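Local coordinates for protein fibrillarin-like rRNA/tRNA 2'-O-methyltransferase (Aeropyrum pernix, PDB 4DF3) that probably methylates ribose 2'-hydroxyls of rRNA and tRNA, using S-adenosylmethionine as methyl donor and a guide RNA to select the site, at residues A29-V34 / N48-R53; Y58-A63 / G89-H94. The protein carries 2 engineered substitutions. All coordinates share one frame; numbering follows the deposited sequence.

Contact 1: A29-V34 / N48-R53; sequences ATKNLV and NGEEYR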
loop_
_atom_site.group_PDB
_atom_site.type_symbol
_atom_site.label_atom_id
_atom_site.label_comp_id
_atom_site.label_asym_id
_atom_site.label_seq_id
_atom_site.Cartn_x
_atom_site.Cartn_y
_atom_site.Cartn_z
ATOM N N ALA A 29 5.110 9.717 -8.435
ATOM C CA ALA A 29 3.728 9.875 -8.893
ATOM C C ALA A 29 3.367 8.535 -9.597
ATOM O O ALA A 29 4.248 7.770 -9.951
ATOM C CB ALA A 29 3.592 11.017 -9.873
ATOM N N THR A 30 2.072 8.261 -9.711
ATOM C CA THR A 30 1.644 7.146 -10.519
ATOM C C THR A 30 0.833 7.707 -11.751
ATOM O O THR A 30 0.391 8.818 -11.747
ATOM C CB THR A 30 0.795 6.183 -9.737
ATOM O OG1 THR A 30 -0.250 6.901 -9.043
ATOM C CG2 THR A 30 1.655 5.411 -8.823
ATOM N N LYS A 31 0.690 6.900 -12.799
ATOM C CA LYS A 31 -0.083 7.330 -13.949
ATOM C C LYS A 31 -1.549 7.111 -13.645
ATOM O O LYS A 31 -1.969 5.992 -13.278
ATOM C CB LYS A 31 0.306 6.508 -15.179
ATOM C CG LYS A 31 -0.317 7.050 -16.468
ATOM C CD LYS A 31 0.177 6.210 -17.683
ATOM C CE LYS A 31 1.611 6.671 -18.031
ATOM N NZ LYS A 31 2.157 5.983 -19.272
ATOM N N ASN A 32 -2.325 8.170 -13.851
ATOM C CA ASN A 32 -3.712 8.140 -13.435
ATOM C C ASN A 32 -4.527 7.107 -14.239
ATOM O O ASN A 32 -4.693 7.244 -15.465
ATOM C CB ASN A 32 -4.312 9.558 -13.503
ATOM C CG ASN A 32 -5.611 9.687 -12.672
ATOM O OD1 ASN A 32 -6.162 8.675 -12.220
ATOM N ND2 ASN A 32 -6.074 10.934 -12.427
ATOM N N LEU A 33 -5.043 6.071 -13.566
ATOM C CA LEU A 33 -5.955 5.121 -14.282
ATOM C C LEU A 33 -7.258 5.789 -14.710
ATOM O O LEU A 33 -7.944 5.264 -15.607
ATOM C CB LEU A 33 -6.340 3.948 -13.398
ATOM C CG LEU A 33 -6.989 2.731 -14.049
ATOM C CD1 LEU A 33 -6.070 2.089 -15.103
ATOM C CD2 LEU A 33 -7.297 1.713 -12.919
ATOM N N VAL A 34 -7.654 6.857 -14.009
ATOM C CA VAL A 34 -8.919 7.550 -14.332
ATOM C C VAL A 34 -8.641 9.037 -14.543
ATOM O O VAL A 34 -8.872 9.834 -13.606
ATOM C CB VAL A 34 -9.943 7.413 -13.229
ATOM C CG1 VAL A 34 -11.315 8.014 -13.756
ATOM C CG2 VAL A 34 -10.155 5.971 -12.916
ATOM N N ASN A 48 3.798 14.940 -21.616
ATOM C CA ASN A 48 3.757 14.111 -22.845
ATOM C C ASN A 48 2.342 13.608 -23.032
ATOM O O ASN A 48 2.113 12.492 -23.434
ATOM C CB ASN A 48 4.792 12.944 -22.839
ATOM C CG ASN A 48 6.270 13.430 -23.008
ATOM O OD1 ASN A 48 7.245 12.713 -22.674
ATOM N ND2 ASN A 48 6.428 14.628 -23.486
ATOM N N GLY A 49 1.375 14.434 -22.700
ATOM C CA GLY A 49 0.020 14.072 -23.047
ATOM C C GLY A 49 -0.647 13.099 -22.105
ATOM O O GLY A 49 -1.735 12.579 -22.418
ATOM N N GLU A 50 -0.003 12.838 -20.968
ATOM C CA GLU A 50 -0.527 11.894 -19.970
ATOM C C GLU A 50 -0.638 12.540 -18.588
ATOM O O GLU A 50 0.077 13.473 -18.255
ATOM C CB GLU A 50 0.378 10.665 -19.899
ATOM C CG GLU A 50 0.844 10.088 -21.233
ATOM C CD GLU A 50 0.878 8.642 -21.199
ATOM O OE1 GLU A 50 1.985 8.121 -21.199
ATOM O OE2 GLU A 50 -0.205 8.028 -21.134
ATOM N N GLU A 51 -1.546 12.018 -17.768
ATOM C CA GLU A 51 -1.828 12.584 -16.474
ATOM C C GLU A 51 -1.279 11.664 -15.404
ATOM O O GLU A 51 -1.495 10.423 -15.446
ATOM C CB GLU A 51 -3.329 12.643 -16.238
ATOM C CG GLU A 51 -3.702 13.480 -15.084
ATOM C CD GLU A 51 -5.178 13.760 -15.013
ATOM O OE1 GLU A 51 -5.701 14.646 -15.735
ATOM O OE2 GLU A 51 -5.803 13.096 -14.175
ATOM N N TYR A 52 -0.619 12.302 -14.439
ATOM C CA TYR A 52 0.020 11.600 -13.294
ATOM C C TYR A 52 -0.559 12.171 -12.022
ATOM O O TYR A 52 -0.901 13.361 -11.947
ATOM C CB TYR A 52 1.564 11.814 -13.308
ATOM C CG TYR A 52 2.196 11.208 -14.549
ATOM C CD1 TYR A 52 2.674 9.940 -14.542
ATOM C CD2 TYR A 52 2.291 11.963 -15.758
ATOM C CE1 TYR A 52 3.241 9.341 -15.723
ATOM C CE2 TYR A 52 2.870 11.387 -16.932
ATOM C CZ TYR A 52 3.344 10.118 -16.892
ATOM O OH TYR A 52 3.891 9.579 -18.010
ATOM N N ARG A 53 -0.584 11.345 -10.984
ATOM C CA ARG A 53 -1.137 11.723 -9.719
ATOM C C ARG A 53 0.058 11.696 -8.740
ATOM O O ARG A 53 0.665 10.645 -8.558
ATOM C CB ARG A 53 -2.156 10.679 -9.232
ATOM C CG ARG A 53 -3.455 10.490 -10.066
ATOM C CD ARG A 53 -4.274 9.298 -9.506
ATOM N NE ARG A 53 -4.589 9.488 -8.154
ATOM C CZ ARG A 53 -4.403 8.612 -7.176
ATOM N NH1 ARG A 53 -3.945 7.369 -7.387
ATOM N NH2 ARG A 53 -4.799 8.973 -5.996
HETATM O O HOH W 1 -3.380 9.099 -17.117
#
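Lys31 slants across the Tyr52 side chain and ends on Glu50, and each of its atoms from CB to NZ has a definable neighbour. CB lies 4.1 Å from CE1 of the Tyr52 ring. CG, anti to the backbone N, passes the carbonyl O of Glu51, and CD comes near OE2 of Glu50. The chain then bends at chi3 (-78°), which brings CE to 3.7 Å from the hydroxyl OH of Tyr52 and NZ into a salt bridge with Glu50 OE1 at 2.9 Å. The ammonium meets that oxygen from above the carboxylate plane, 39° out of it. Lys31 and Tyr52, an antiparallel non-hydrogen-bonded pair, lie on one face of the sheet; the hydrogen-bonded pair Thr30 and Arg53 lies on the other, with Arg53 N donating to Thr30 O at 2.8 Å and Thr30 N to Arg53 O. Strands 26-31 and 50-54 are thereby neighbours in the antiparallel N-terminal sheet of this fibrillarin, and the N-to-C directions of the short strand pieces 29-31 and 50-53 make 139°, antiparallel with a marked twist. Where the first strand ends, Asn32 extends the pairing: its N donates to Glu51 O, and one water bridges that same oxygen to Asn32 O. The Asn32 side chain lies alongside Glu51, with ND2 reaching OE2 at 2.8 Å, nearly along the C-O axis, although the amide and carboxylate planes are turned well away from each other. OD1 accepts from Val34 N, an Asx turn, and packs 3.4 Å from Arg53 CD, the two side chains crossing at about a right angle. Beyond CD the Arg53 guanidinium turns to Glu42, Asp97 and Ser93, while Thr30 OG1 bonds to Asp97.

Contact 2: Y58-A63 / G89-H94; sequences YRSKLA and GTTASH. With SAM (S-adenosylmethionine), chain C.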
loop_
_atom_site.group_PDB
_atom_site.type_symbol
_atom_site.label_atom_id
_atom_site.label_comp_id
_atom_site.label_asym_id
_atom_site.label_seq_id
_atom_site.Cartn_x
_atom_site.Cartn_y
_atom_site.Cartn_z
ATOM N N TYR A 58 3.811 11.647 2.630
ATOM C CA TYR A 58 3.296 12.078 3.921
ATOM C C TYR A 58 1.869 11.688 4.121
ATOM O O TYR A 58 1.394 11.840 5.241
ATOM C CB TYR A 58 3.384 13.630 4.138
ATOM C CG TYR A 58 4.830 14.076 4.331
ATOM C CD1 TYR A 58 5.436 13.973 5.590
ATOM C CD2 TYR A 58 5.584 14.593 3.258
ATOM C CE1 TYR A 58 6.775 14.395 5.862
ATOM C CE2 TYR A 58 6.961 14.991 3.483
ATOM C CZ TYR A 58 7.541 14.915 4.806
ATOM O OH TYR A 58 8.877 15.290 5.054
ATOM N N ARG A 59 1.214 11.155 3.090
ATOM C CA ARG A 59 -0.188 10.667 3.203
ATOM C C ARG A 59 -0.333 9.159 2.889
ATOM O O ARG A 59 -1.455 8.568 3.036
ATOM C CB ARG A 59 -1.053 11.393 2.199
ATOM C CG ARG A 59 -1.110 12.914 2.350
ATOM C CD ARG A 59 -1.931 13.394 3.615
ATOM N NE ARG A 59 -3.224 12.705 3.761
ATOM C CZ ARG A 59 -4.333 12.919 3.030
ATOM N NH1 ARG A 59 -4.381 13.858 2.076
ATOM N NH2 ARG A 59 -5.420 12.167 3.263
ATOM N N SER A 60 0.780 8.557 2.477
ATOM C CA SER A 60 0.715 7.109 2.144
ATOM C C SER A 60 1.920 6.374 2.600
ATOM O O SER A 60 3.091 6.641 2.110
ATOM C CB SER A 60 0.559 6.947 0.607
ATOM O OG SER A 60 0.706 5.558 0.201
ATOM N N LYS A 61 1.674 5.378 3.465
ATOM C CA LYS A 61 2.841 4.678 4.028
ATOM C C LYS A 61 3.685 3.891 3.026
ATOM O O LYS A 61 4.947 3.748 3.190
ATOM C CB LYS A 61 2.387 3.780 5.176
ATOM C CG LYS A 61 1.944 4.566 6.449
ATOM C CD LYS A 61 1.552 3.534 7.519
ATOM C CE LYS A 61 0.639 4.062 8.644
ATOM N NZ LYS A 61 -0.780 4.213 8.190
ATOM N N LEU A 62 3.031 3.401 1.961
ATOM C CA LEU A 62 3.825 2.660 0.946
ATOM C C LEU A 62 4.758 3.538 0.163
ATOM O O LEU A 62 5.908 3.158 -0.140
ATOM C CB LEU A 62 2.871 1.925 -0.046
ATOM C CG LEU A 62 3.502 1.105 -1.219
ATOM C CD1 LEU A 62 4.593 0.199 -0.611
ATOM C CD2 LEU A 62 2.346 0.352 -1.964
ATOM N N ALA A 63 4.308 4.750 -0.204
ATOM C CA ALA A 63 5.172 5.712 -0.882
ATOM C C ALA A 63 6.292 6.073 0.099
ATOM O O ALA A 63 7.447 6.151 -0.308
ATOM C CB ALA A 63 4.368 7.021 -1.181
ATOM N N GLY A 89 -9.091 4.753 0.658
ATOM C CA GLY A 89 -8.512 4.447 -0.623
ATOM C C GLY A 89 -7.273 5.236 -1.025
ATOM O O GLY A 89 -6.806 5.092 -2.147
ATOM N N THR A 90 -6.739 6.056 -0.124
ATOM C CA THR A 90 -5.505 6.813 -0.434
ATOM C C THR A 90 -4.359 5.986 -1.058
ATOM O O THR A 90 -3.938 6.236 -2.210
ATOM C CB THR A 90 -5.019 7.531 0.814
ATOM O OG1 THR A 90 -5.961 8.581 1.128
ATOM C CG2 THR A 90 -3.681 8.180 0.518
ATOM N N THR A 91 -3.854 4.989 -0.325
ATOM C CA THR A 91 -2.747 4.181 -0.829
ATOM C C THR A 91 -3.302 3.218 -1.891
ATOM O O THR A 91 -2.622 2.920 -2.900
ATOM C CB THR A 91 -2.067 3.422 0.329
ATOM O OG1 THR A 91 -1.530 4.395 1.277
ATOM C CG2 THR A 91 -0.993 2.498 -0.222
ATOM N N ALA A 92 -4.513 2.688 -1.654
ATOM C CA ALA A 92 -5.066 1.748 -2.659
ATOM C C ALA A 92 -5.238 2.424 -4.014
ATOM O O ALA A 92 -5.147 1.761 -5.043
ATOM C CB ALA A 92 -6.384 1.144 -2.177
ATOM N N SER A 93 -5.481 3.733 -4.051
ATOM C CA SER A 93 -5.707 4.339 -5.371
ATOM C C SER A 93 -4.417 4.272 -6.196
ATOM O O SER A 93 -4.440 4.102 -7.424
ATOM C CB SER A 93 -6.180 5.827 -5.265
ATOM O OG SER A 93 -5.186 6.668 -4.659
ATOM N N HIS A 94 -3.285 4.488 -5.537
ATOM C CA HIS A 94 -2.024 4.319 -6.240
ATOM C C HIS A 94 -1.721 2.869 -6.597
ATOM O O HIS A 94 -1.144 2.623 -7.712
ATOM C CB HIS A 94 -0.854 4.973 -5.440
ATOM C CG HIS A 94 -1.015 6.466 -5.311
ATOM N ND1 HIS A 94 -0.675 7.363 -6.309
ATOM C CD2 HIS A 94 -1.512 7.197 -4.290
ATOM C CE1 HIS A 94 -0.992 8.588 -5.908
ATOM N NE2 HIS A 94 -1.478 8.513 -4.677
HETATM N N SAM C . -4.154 1.913 4.534
HETATM C CA SAM C . -4.786 3.264 4.547
HETATM C C SAM C . -3.950 4.156 3.627
HETATM O O SAM C . -2.720 3.976 3.504
HETATM O OXT SAM C . -4.497 5.057 2.999
HETATM C CB SAM C . -4.823 3.901 5.979
HETATM C CG SAM C . -5.456 2.855 6.880
HETATM S SD SAM C . -6.138 3.459 8.450
HETATM C CE SAM C . -4.501 3.549 9.220
HETATM C "C5'" SAM C . -6.733 1.900 9.205
HETATM C "C4'" SAM C . -8.138 1.494 8.748
HETATM O "O4'" SAM C . -8.445 0.135 9.052
HETATM C "C3'" SAM C . -9.302 2.278 9.336
HETATM O "O3'" SAM C . -9.993 2.823 8.207
HETATM C "C2'" SAM C . -10.100 1.301 10.215
HETATM O "O2'" SAM C . -11.489 1.537 10.160
HETATM C "C1'" SAM C . -9.772 -0.043 9.578
HETATM N N9 SAM C . -9.704 -1.179 10.517
HETATM C C8 SAM C . -9.232 -1.248 11.833
HETATM N N7 SAM C . -9.387 -2.553 12.283
HETATM C C5 SAM C . -9.940 -3.284 11.305
HETATM C C6 SAM C . -10.276 -4.626 11.224
HETATM N N6 SAM C . -10.120 -5.539 12.260
HETATM N N1 SAM C . -10.792 -4.965 9.981
HETATM C C2 SAM C . -11.017 -4.173 8.869
HETATM N N3 SAM C . -10.665 -2.840 8.978
HETATM C C4 SAM C . -10.171 -2.438 10.181
HETATM O O HOH W 2 -5.603 9.322 3.520
#
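Ser60 and Thr91 meet hydroxyl to hydroxyl; one direct hydrogen bond joins the segments, and others run on to the ligand. Ser60 OG, anti to its backbone N (chi1 171°), donates to Thr91 OG1 at 2.7 Å; Thr91 OG1 in turn donates to the carboxylate O of S-adenosylmethionine at 2.6 Å. The threonine oxygen is thus held between two partners, accepting from Ser60 and donating to the carboxylate, and Ser60 serves as a second-shell residue that positions it. A weak bond of 3.4 Å runs from Thr91 N to the other carboxylate oxygen, OXT. A water touches Thr90 OG1 and, weakly, Arg59 NH2.

Van der Waals contacts are few. Thr91 CG2 packs 3.9 Å from Leu62 CB, and the Thr90 methyl CG2 rests 3.4 Å from the carbonyl O of Arg59. An alanine in place of Thr91 would probably leave both the Ser60 hydroxyl and the ligand carboxylate O without this mate and open a gap beside Leu62.

On the charged side, Lys61 faces the ligand: its NZ is salt-bridged to Asp154 and lies 3.9 Å from the methyl carbon CE of S-adenosylmethionine.

Ser60 occupies the N-cap position of helix 61-67. The N-terminal part of helix 90-99 lies beside the ligand carboxylate, and the positive end of the helix dipole would probably help to stabilise it. The loop after strand 80-84 leading into helix 90-99 is where Rossmann-like methyltransferases hold the methionine end of S-adenosylmethionine.

Contact 1 joins neighbouring strands of the N-terminal sheet, its centre about 18 Å from that of the chain; contact 2 lies about 6 Å from the chain centre, at the cofactor. Both are largely buried, although Lys31 and Glu50 in the first are partly exposed and Arg59 in the second is exposed. Contact 1 joins strands through paired backbone bonds and one salt bridge, whereas contact 2 runs as a chain of hydroxyl hydrogen bonds to the ligand. The segments share no element, yet they touch: Arg53 NH2 lies 2.7 Å from Ser93 OG and Thr30 OG1 2.8 Å from His94 ND1, both probable hydrogen bonds tying the sheet to helix 90-99.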